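Local coordinates for beta-hexosaminidase Amuc_2018 (Akkermansia muciniphila, PDB 6JEB), which hydrolyses terminal, non-reducing N-acetylglucosamine and N-acetylgalactosamine units from beta-linked glycans, among them N-glycans and chitobiose, at residues F121-L126 / G181-P186; Y165-L170 / K244-S249; K374-D379 / A418-E423. One frame throughout, in Å; residues are numbered along the deposited sequence. Where two conformers were deposited one is given.

Contact 1 (F121-L126 / G181-P186); sequences FNRLHL and GIDVIP
Arg123 and Asp183 both set CG anti to the carbonyl carbon, beside the backbone N (chi1 -59° in Arg123), and their side chains run side by side on one face of the sheet. A bend at chi2 (-71°) turns CD of Arg123 to pack 4.0 Å from Asp183 CB. The guanidinium and carboxylate planes lie only 20° apart, and Asp183 OD2 sits over one guanidinium face, toward the rim, 3.5 Å from Arg123 NH1. No N-H points at that oxygen, making this a salt bridge of charge alone. The directed bond of NH1 goes to Asn122 O, 2.9 Å away in the guanidinium plane. Asp183 N reaches the same Asn122 O at 3.0 Å from the opposite face of the carbonyl plane. An alanine at Arg123 would probably leave Asp183 OD2 without this opposite charge and Asn122 O without one of its two donors. Three more backbone bonds follow in parallel register: Leu124 N to Asp183 O, Ile185 N to Leu124 O, and Leu126 N to Ile185 O (2.8 Å). On the Leu124 and Leu126 face, Leu124 CB takes Ile182 CG2, from the residue before the strand, at 3.7 Å, and Leu126 CD1 lies 3.7 Å from Val184 CG1; Val113 and Cys177 of helices 106-118 and 167-178 cover this side. His125, on the Arg123 face, hydrogen-bonds through NE2 to Glu187 and through ND1 to His396, near the substrate-binding Trp400. Strands 123-127 and 183-187, neighbours joined through helix 167-178, form a beta-alpha-beta crossover of the TIM barrel of glycoside hydrolase family 20.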
loop_
_atom_site.group_PDB
_atom_site.type_symbol
_atom_site.label_atom_id
_atom_site.label_comp_id
_atom_site.label_asym_id
_atom_site.label_seq_id
_atom_site.Cartn_x
_atom_site.Cartn_y
_atom_site.Cartn_z
ATOM N N PHE A 121 -1.437 -9.739 4.286
ATOM C CA PHE A 121 -1.215 -8.300 4.326
ATOM C C PHE A 121 -2.050 -7.707 5.453
ATOM O O PHE A 121 -3.142 -8.190 5.754
ATOM C CB PHE A 121 -1.629 -7.653 3.001
ATOM C CG PHE A 121 -0.624 -7.841 1.895
ATOM C CD1 PHE A 121 0.456 -6.978 1.779
ATOM C CD2 PHE A 121 -0.755 -8.880 0.980
ATOM C CE1 PHE A 121 1.395 -7.142 0.772
ATOM C CE2 PHE A 121 0.185 -9.056 -0.028
ATOM C CZ PHE A 121 1.261 -8.181 -0.131
ATOM N N ASN A 122 -1.536 -6.649 6.090
ATOM C CA ASN A 122 -2.272 -6.027 7.185
ATOM C C ASN A 122 -2.429 -4.519 7.034
ATOM O O ASN A 122 -2.957 -3.874 7.950
ATOM C CB ASN A 122 -1.672 -6.383 8.557
ATOM C CG ASN A 122 -0.259 -5.867 8.733
ATOM O OD1 ASN A 122 0.337 -5.332 7.801
ATOM N ND2 ASN A 122 0.284 -6.028 9.933
ATOM N N ARG A 123 -2.026 -3.946 5.901
ATOM C CA ARG A 123 -2.168 -2.512 5.670
ATOM C C ARG A 123 -2.690 -2.279 4.264
ATOM O O ARG A 123 -2.117 -2.794 3.297
ATOM C CB ARG A 123 -0.828 -1.784 5.832
ATOM C CG ARG A 123 -0.185 -1.937 7.215
ATOM C CD ARG A 123 -0.950 -1.159 8.283
ATOM N NE ARG A 123 -0.299 -1.237 9.591
ATOM C CZ ARG A 123 -0.557 -2.170 10.507
ATOM N NH1 ARG A 123 -1.458 -3.115 10.269
ATOM N NH2 ARG A 123 0.087 -2.153 11.667
ATOM N N LEU A 124 -3.774 -1.511 4.151
ATOM C CA LEU A 124 -4.319 -1.081 2.864
ATOM C C LEU A 124 -4.231 0.435 2.827
ATOM O O LEU A 124 -4.877 1.120 3.631
ATOM C CB LEU A 124 -5.765 -1.533 2.659
ATOM C CG LEU A 124 -6.403 -1.010 1.365
ATOM C CD1 LEU A 124 -5.723 -1.606 0.135
ATOM C CD2 LEU A 124 -7.903 -1.290 1.330
ATOM N N HIS A 125 -3.418 0.945 1.913
ATOM C CA HIS A 125 -3.168 2.370 1.761
ATOM C C HIS A 125 -3.964 2.855 0.551
ATOM O O HIS A 125 -3.896 2.250 -0.526
ATOM C CB HIS A 125 -1.643 2.510 1.613
ATOM C CG HIS A 125 -1.134 3.813 1.077
ATOM N ND1 HIS A 125 0.183 3.953 0.688
ATOM C CD2 HIS A 125 -1.727 5.010 0.842
ATOM C CE1 HIS A 125 0.377 5.178 0.232
ATOM N NE2 HIS A 125 -0.765 5.839 0.314
ATOM N N LEU A 126 -4.780 3.894 0.754
ATOM C CA LEU A 126 -5.628 4.458 -0.299
ATOM C C LEU A 126 -5.003 5.750 -0.819
ATOM O O LEU A 126 -4.982 6.764 -0.111
ATOM C CB LEU A 126 -7.029 4.762 0.229
ATOM C CG LEU A 126 -7.778 3.632 0.928
ATOM C CD1 LEU A 126 -9.129 4.136 1.443
ATOM C CD2 LEU A 126 -7.950 2.439 -0.009
ATOM N N GLY A 181 -8.236 -8.165 9.473
ATOM C CA GLY A 181 -6.917 -7.887 9.997
ATOM C C GLY A 181 -6.176 -6.744 9.343
ATOM O O GLY A 181 -4.955 -6.645 9.497
ATOM N N ILE A 182 -6.869 -5.861 8.631
ATOM C CA ILE A 182 -6.218 -4.854 7.803
ATOM C C ILE A 182 -6.592 -3.466 8.306
ATOM O O ILE A 182 -7.781 -3.155 8.446
ATOM C CB ILE A 182 -6.603 -5.047 6.327
ATOM C CG1 ILE A 182 -6.017 -6.372 5.814
ATOM C CG2 ILE A 182 -6.132 -3.874 5.472
ATOM C CD1 ILE A 182 -6.718 -6.921 4.573
ATOM N N ASP A 183 -5.574 -2.646 8.601
ATOM C CA ASP A 183 -5.766 -1.232 8.909
ATOM C C ASP A 183 -5.728 -0.435 7.615
ATOM O O ASP A 183 -4.934 -0.732 6.720
ATOM C CB ASP A 183 -4.639 -0.695 9.800
ATOM C CG ASP A 183 -4.674 -1.242 11.217
ATOM O OD1 ASP A 183 -5.644 -1.935 11.597
ATOM O OD2 ASP A 183 -3.706 -0.964 11.959
ATOM N N VAL A 184 -6.564 0.601 7.529
ATOM C CA VAL A 184 -6.673 1.404 6.317
ATOM C C VAL A 184 -5.965 2.733 6.523
ATOM O O VAL A 184 -6.203 3.434 7.520
ATOM C CB VAL A 184 -8.139 1.608 5.903
ATOM C CG1 VAL A 184 -8.211 2.418 4.608
ATOM C CG2 VAL A 184 -8.817 0.262 5.722
ATOM N N ILE A 185 -5.105 3.087 5.574
ATOM C CA ILE A 185 -4.274 4.285 5.659
ATOM C C ILE A 185 -4.661 5.222 4.521
ATOM O O ILE A 185 -4.322 4.944 3.361
ATOM C CB ILE A 185 -2.788 3.920 5.507
ATOM C CG1 ILE A 185 -2.398 2.729 6.404
ATOM C CG2 ILE A 185 -1.913 5.151 5.738
ATOM C CD1 ILE A 185 -2.630 2.960 7.880
ATOM N N PRO A 186 -5.342 6.334 4.789
ATOM C CA PRO A 186 -5.661 7.286 3.711
ATOM C C PRO A 186 -4.459 8.161 3.380
ATOM O O PRO A 186 -3.683 8.543 4.263
ATOM C CB PRO A 186 -6.780 8.137 4.323
ATOM C CG PRO A 186 -6.406 8.162 5.824
ATOM C CD PRO A 186 -5.859 6.766 6.105
#

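Contact 2 (Y165-L170 / K244-S249); sequences YTKQEL and KDIFPS
Lys167 NZ is shared by two acids: Asp245 OD2, 2.9 Å away in one of the two conformers of Asp245, and Glu242, its stronger partner, one turn earlier in the same helix. The contact joins two helices of the outer layer of the TIM barrel: helix 167-178, which leads into strand 183-187, and helix 230-246, which comes later in the chain. Lys167 sets CG anti to its backbone N (chi1 -179°), and its chain, bent at chi3, crosses the Asp245 side chain at about a right angle. The hydrogen bond within this salt bridge is weak, and Asp245 OD2 is held more strongly by a second cation, Lys171. Short of its charged end, the lysine chain offers an apolar surface, with CE 3.8 Å from Ile246 CG1. One turn further on, Leu170 CB meets Ile246 CG2 at 3.6 Å, while Leu170 CD1 approaches Phe247 CZ obliquely at 4.2 Å. The start of helix 167-178 is held by a capping box: Glu169 N donates to Thr166 OG1 at 2.9 Å, and Thr166 N returns a bond to Glu169 OE1. Ile246 CG2 also lies over the centre of the neighbouring Phe247 ring, 3.5 Å above its plane.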
loop_
_atom_site.group_PDB
_atom_site.type_symbol
_atom_site.label_atom_id
_atom_site.label_comp_id
_atom_site.label_asym_id
_atom_site.label_seq_id
_atom_site.Cartn_x
_atom_site.Cartn_y
_atom_site.Cartn_z
ATOM N N TYR A 165 -15.946 8.275 -3.486
ATOM C CA TYR A 165 -16.528 7.448 -2.439
ATOM C C TYR A 165 -17.503 8.271 -1.610
ATOM O O TYR A 165 -17.366 9.488 -1.488
ATOM C CB TYR A 165 -15.422 6.879 -1.533
ATOM C CG TYR A 165 -14.525 5.957 -2.313
ATOM C CD1 TYR A 165 -14.998 4.730 -2.772
ATOM C CD2 TYR A 165 -13.225 6.330 -2.641
ATOM C CE1 TYR A 165 -14.199 3.898 -3.529
ATOM C CE2 TYR A 165 -12.417 5.503 -3.392
ATOM C CZ TYR A 165 -12.909 4.291 -3.838
ATOM O OH TYR A 165 -12.106 3.474 -4.599
ATOM N N THR A 166 -18.511 7.605 -1.059
ATOM C CA THR A 166 -19.293 8.238 -0.008
ATOM C C THR A 166 -18.638 7.954 1.338
ATOM O O THR A 166 -17.864 7.003 1.491
ATOM C CB THR A 166 -20.727 7.707 0.021
ATOM O OG1 THR A 166 -20.714 6.336 0.440
ATOM C CG2 THR A 166 -21.371 7.809 -1.352
ATOM N N LYS A 167 -18.963 8.793 2.325
ATOM C CA LYS A 167 -18.481 8.546 3.681
ATOM C C LYS A 167 -18.928 7.174 4.172
ATOM O O LYS A 167 -18.154 6.451 4.810
ATOM C CB LYS A 167 -18.965 9.654 4.622
ATOM C CG LYS A 167 -18.504 9.502 6.069
ATOM C CD LYS A 167 -18.880 10.739 6.878
ATOM C CE LYS A 167 -17.755 11.170 7.786
ATOM N NZ LYS A 167 -18.060 12.441 8.517
ATOM N N GLN A 168 -20.168 6.792 3.860
ATOM C CA GLN A 168 -20.671 5.483 4.265
ATOM C C GLN A 168 -19.884 4.349 3.607
ATOM O O GLN A 168 -19.597 3.330 4.251
ATOM C CB GLN A 168 -22.158 5.399 3.926
ATOM C CG GLN A 168 -22.882 4.223 4.531
ATOM C CD GLN A 168 -24.390 4.344 4.372
ATOM O OE1 GLN A 168 -25.061 5.003 5.172
ATOM N NE2 GLN A 168 -24.930 3.721 3.328
ATOM N N GLU A 169 -19.513 4.507 2.332
ATOM C CA GLU A 169 -18.683 3.495 1.683
ATOM C C GLU A 169 -17.318 3.374 2.349
ATOM O O GLU A 169 -16.788 2.268 2.496
ATOM C CB GLU A 169 -18.508 3.807 0.198
ATOM C CG GLU A 169 -19.698 3.457 -0.666
ATOM C CD GLU A 169 -19.490 3.902 -2.105
ATOM O OE1 GLU A 169 -18.817 4.941 -2.310
ATOM O OE2 GLU A 169 -19.990 3.211 -3.029
ATOM N N LEU A 170 -16.703 4.504 2.710
ATOM C CA LEU A 170 -15.387 4.424 3.337
ATOM C C LEU A 170 -15.471 3.798 4.727
ATOM O O LEU A 170 -14.587 3.021 5.114
ATOM C CB LEU A 170 -14.723 5.798 3.358
ATOM C CG LEU A 170 -14.383 6.332 1.964
ATOM C CD1 LEU A 170 -13.886 7.765 2.038
ATOM C CD2 LEU A 170 -13.352 5.451 1.261
ATOM N N LYS A 244 -10.372 11.706 10.587
ATOM C CA LYS A 244 -10.505 11.285 11.982
ATOM C C LYS A 244 -11.803 10.511 12.197
ATOM O O LYS A 244 -11.825 9.493 12.907
ATOM C CB LYS A 244 -10.446 12.513 12.898
ATOM C CG LYS A 244 -10.642 12.212 14.374
ATOM C CD LYS A 244 -9.467 11.466 14.952
ATOM C CE LYS A 244 -9.648 11.239 16.454
ATOM N NZ LYS A 244 -8.465 10.588 17.088
ATOM N N ASP A 245 -12.892 10.977 11.583
ATOM C CA ASP A 245 -14.165 10.291 11.741
ATOM C C ASP A 245 -14.168 8.939 11.033
ATOM O O ASP A 245 -14.722 7.968 11.560
ATOM C CB ASP A 245 -15.297 11.179 11.229
ATOM C CG ASP A 245 -16.657 10.633 11.572
ATOM O OD1 ASP A 245 -16.883 10.309 12.755
ATOM O OD2 ASP A 245 -17.502 10.536 10.668
ATOM N N ILE A 246 -13.553 8.853 9.857
ATOM C CA ILE A 246 -13.686 7.675 8.999
ATOM C C ILE A 246 -12.656 6.611 9.324
ATOM O O ILE A 246 -12.976 5.418 9.351
ATOM C CB ILE A 246 -13.601 8.084 7.515
ATOM C CG1 ILE A 246 -14.756 9.011 7.142
ATOM C CG2 ILE A 246 -13.576 6.837 6.616
ATOM C CD1 ILE A 246 -14.533 9.709 5.804
ATOM N N PHE A 247 -11.401 7.019 9.504
ATOM C CA PHE A 247 -10.282 6.082 9.494
ATOM C C PHE A 247 -9.687 5.970 10.885
ATOM O O PHE A 247 -8.863 6.809 11.278
ATOM C CB PHE A 247 -9.220 6.541 8.489
ATOM C CG PHE A 247 -9.700 6.528 7.064
ATOM C CD1 PHE A 247 -9.834 5.329 6.372
ATOM C CD2 PHE A 247 -10.036 7.711 6.418
ATOM C CE1 PHE A 247 -10.283 5.307 5.050
ATOM C CE2 PHE A 247 -10.480 7.707 5.094
ATOM C CZ PHE A 247 -10.607 6.499 4.410
ATOM N N PRO A 248 -10.043 4.937 11.653
ATOM C CA PRO A 248 -9.564 4.833 13.039
ATOM C C PRO A 248 -8.083 4.514 13.167
ATOM O O PRO A 248 -7.574 4.537 14.292
ATOM C CB PRO A 248 -10.423 3.703 13.621
ATOM C CG PRO A 248 -10.769 2.867 12.432
ATOM C CD PRO A 248 -10.969 3.846 11.304
ATOM N N SER A 249 -7.371 4.230 12.070
ATOM C CA SER A 249 -5.933 4.007 12.186
ATOM C C SER A 249 -5.225 5.237 12.736
ATOM O O SER A 249 -4.170 5.119 13.375
ATOM C CB SER A 249 -5.333 3.627 10.830
ATOM O OG SER A 249 -5.422 4.713 9.914
#

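Contact 3 (K374-D379 / A418-E423); sequences KCYDLD and ACAIAE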
loop_
_atom_site.group_PDB
_atom_site.type_symbol
_atom_site.label_atom_id
_atom_site.label_comp_id
_atom_site.label_asym_id
_atom_site.label_seq_id
_atom_site.Cartn_x
_atom_site.Cartn_y
_atom_site.Cartn_z
ATOM N N LYS A 374 12.361 -11.302 -9.794
ATOM C CA LYS A 374 13.007 -10.095 -9.285
ATOM C C LYS A 374 12.336 -9.635 -8.001
ATOM O O LYS A 374 13.002 -9.312 -7.008
ATOM C CB LYS A 374 12.932 -8.990 -10.342
ATOM C CG LYS A 374 13.351 -7.614 -9.833
ATOM C CD LYS A 374 14.811 -7.609 -9.415
ATOM C CE LYS A 374 15.277 -6.206 -9.089
ATOM N NZ LYS A 374 16.752 -6.140 -8.883
ATOM N N CYS A 375 11.004 -9.596 -8.014
ATOM C CA CYS A 375 10.255 -9.211 -6.830
ATOM C C CYS A 375 10.643 -10.074 -5.629
ATOM O O CYS A 375 10.894 -9.552 -4.534
ATOM C CB CYS A 375 8.770 -9.339 -7.153
ATOM S SG CYS A 375 7.686 -8.699 -5.920
ATOM N N TYR A 376 10.695 -11.397 -5.820
ATOM C CA TYR A 376 11.029 -12.304 -4.729
ATOM C C TYR A 376 12.446 -12.090 -4.202
ATOM O O TYR A 376 12.739 -12.468 -3.059
ATOM C CB TYR A 376 10.795 -13.773 -5.133
ATOM C CG TYR A 376 10.810 -14.639 -3.901
ATOM C CD1 TYR A 376 9.677 -14.745 -3.108
ATOM C CD2 TYR A 376 11.973 -15.275 -3.480
ATOM C CE1 TYR A 376 9.688 -15.467 -1.938
ATOM C CE2 TYR A 376 11.996 -16.008 -2.313
ATOM C CZ TYR A 376 10.848 -16.104 -1.544
ATOM O OH TYR A 376 10.867 -16.825 -0.373
ATOM N N ASP A 377 13.329 -11.477 -4.994
ATOM C CA ASP A 377 14.674 -11.228 -4.500
ATOM C C ASP A 377 14.720 -10.159 -3.412
ATOM O O ASP A 377 15.783 -9.960 -2.819
ATOM C CB ASP A 377 15.602 -10.864 -5.661
ATOM C CG ASP A 377 17.064 -11.098 -5.333
ATOM O OD1 ASP A 377 17.406 -12.210 -4.871
ATOM O OD2 ASP A 377 17.874 -10.173 -5.537
ATOM N N LEU A 378 13.604 -9.492 -3.121
ATOM C CA LEU A 378 13.599 -8.410 -2.141
ATOM C C LEU A 378 13.814 -8.936 -0.724
ATOM O O LEU A 378 13.040 -9.766 -0.234
ATOM C CB LEU A 378 12.279 -7.652 -2.202
ATOM C CG LEU A 378 12.128 -6.561 -1.139
ATOM C CD1 LEU A 378 13.159 -5.451 -1.355
ATOM C CD2 LEU A 378 10.711 -6.005 -1.157
ATOM N N ASP A 379 14.863 -8.439 -0.073
ATOM C CA ASP A 379 15.003 -8.462 1.378
ATOM C C ASP A 379 14.814 -7.016 1.811
ATOM O O ASP A 379 15.638 -6.163 1.443
ATOM C CB ASP A 379 16.404 -8.952 1.758
ATOM C CG ASP A 379 16.725 -8.779 3.245
ATOM O OD1 ASP A 379 15.821 -8.457 4.045
ATOM O OD2 ASP A 379 17.910 -8.968 3.617
ATOM N N ALA A 418 2.267 -9.683 -5.653
ATOM C CA ALA A 418 1.870 -9.407 -4.272
ATOM C C ALA A 418 2.117 -10.606 -3.360
ATOM O O ALA A 418 2.366 -10.423 -2.166
ATOM C CB ALA A 418 0.402 -8.973 -4.198
ATOM N N CYS A 419 2.049 -11.831 -3.898
ATOM C CA CYS A 419 2.378 -13.019 -3.108
ATOM C C CYS A 419 3.838 -12.999 -2.677
ATOM O O CYS A 419 4.169 -13.383 -1.547
ATOM C CB CYS A 419 2.110 -14.290 -3.919
ATOM S SG CYS A 419 0.450 -14.399 -4.621
ATOM N N ALA A 420 4.726 -12.568 -3.578
ATOM C CA ALA A 420 6.144 -12.472 -3.247
ATOM C C ALA A 420 6.390 -11.366 -2.233
ATOM O O ALA A 420 7.167 -11.545 -1.286
ATOM C CB ALA A 420 6.967 -12.244 -4.518
ATOM N N ILE A 421 5.730 -10.219 -2.411
ATOM C CA ILE A 421 5.820 -9.145 -1.424
ATOM C C ILE A 421 5.346 -9.633 -0.059
ATOM O O ILE A 421 5.953 -9.316 0.972
ATOM C CB ILE A 421 5.025 -7.911 -1.896
ATOM C CG1 ILE A 421 5.613 -7.345 -3.200
ATOM C CG2 ILE A 421 4.977 -6.839 -0.802
ATOM C CD1 ILE A 421 7.006 -6.765 -3.047
ATOM N N ALA A 422 4.242 -10.391 -0.029
ATOM C CA ALA A 422 3.726 -10.913 1.237
ATOM C C ALA A 422 4.774 -11.759 1.946
ATOM O O ALA A 422 4.959 -11.646 3.167
ATOM C CB ALA A 422 2.454 -11.732 0.992
ATOM N N GLU A 423 5.472 -12.609 1.193
ATOM C CA GLU A 423 6.497 -13.457 1.789
ATOM C C GLU A 423 7.720 -12.641 2.209
ATOM O O GLU A 423 8.333 -12.922 3.244
ATOM C CB GLU A 423 6.852 -14.604 0.832
ATOM C CG GLU A 423 7.885 -15.575 1.393
ATOM C CD GLU A 423 7.689 -17.016 0.929
ATOM O OE1 GLU A 423 6.550 -17.526 1.011
ATOM O OE2 GLU A 423 8.678 -17.645 0.488
#
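Tyr376 touches Ala420 with its near part and Glu423 with its tip. Its CB lies 4.2 Å from Ala420 CB. CG, anti to the backbone N (chi1 -166°), starts a ring whose edge faces the second helix, with CD1 3.9 Å from Ala420 CB and the methyl near the ring plane. Next on that edge, CE1 meets Glu423 CG at 3.8 Å. CZ, too, lies close to Glu423 OE2. At the tip, OH donates a very short hydrogen bond to Glu423 OE2, 2.5 Å away. Carboxylate and ring are turned steeply against each other, 75° between planes. A bend at chi2 (147°) places Glu423 CD at the ring's edge. Its other oxygen, OE1, takes a salt bridge from Lys440 and a bond from Glu9 N near the start of the chain; OE1 and OE2 thus have separate partners, and the lysine would be expected to favour the charged carboxylate. Outside the two segments, Phe437 stacks on the tyrosine ring and Arg432 makes a cation-pi contact with it. In the TIM barrel, helix 417-426 follows strand 392-399, the eighth of the barrel, and the short helix 372-376 belongs to the connection between the seventh strand, 342-345, and that one. The two backbones come close, 5.1 Å between the CA atoms of Tyr376 and Ala420, where the second helix presents no more than a methyl. Cys375, in one of its two conformers, puts SG 3.5 Å from Ile421 CD1 and 3.9 Å from Ala420 CB. Ile421 CD1 also meets Leu378 CD2 at 4.2 Å, and both residues rest on Val395 of strand 392-399.

Contact 3 is buried in all its touching residues and contact 1 in most, its Arg123-Asp183 end being partly exposed; contact 2, its centre about 17 Å from that of the chain, carries its charges at an exposed margin. Contact 1 pairs strands mainly by backbone bonds, with one ion pair; contacts 2 and 3 join helices and the turns that end them by side chains, through a shared ion pair whose hydrogen bond is weak in one and a buried tyrosine-carboxylate bond in the other. Helix 167-178 of contact 2 runs into strand 183-187 of contact 1, and Phe247 and Ser249 touch Val184. Phe121 carries contact 1 to contact 3 by packing on Ile421 and Ala422. Contacts 2 and 3 do not touch.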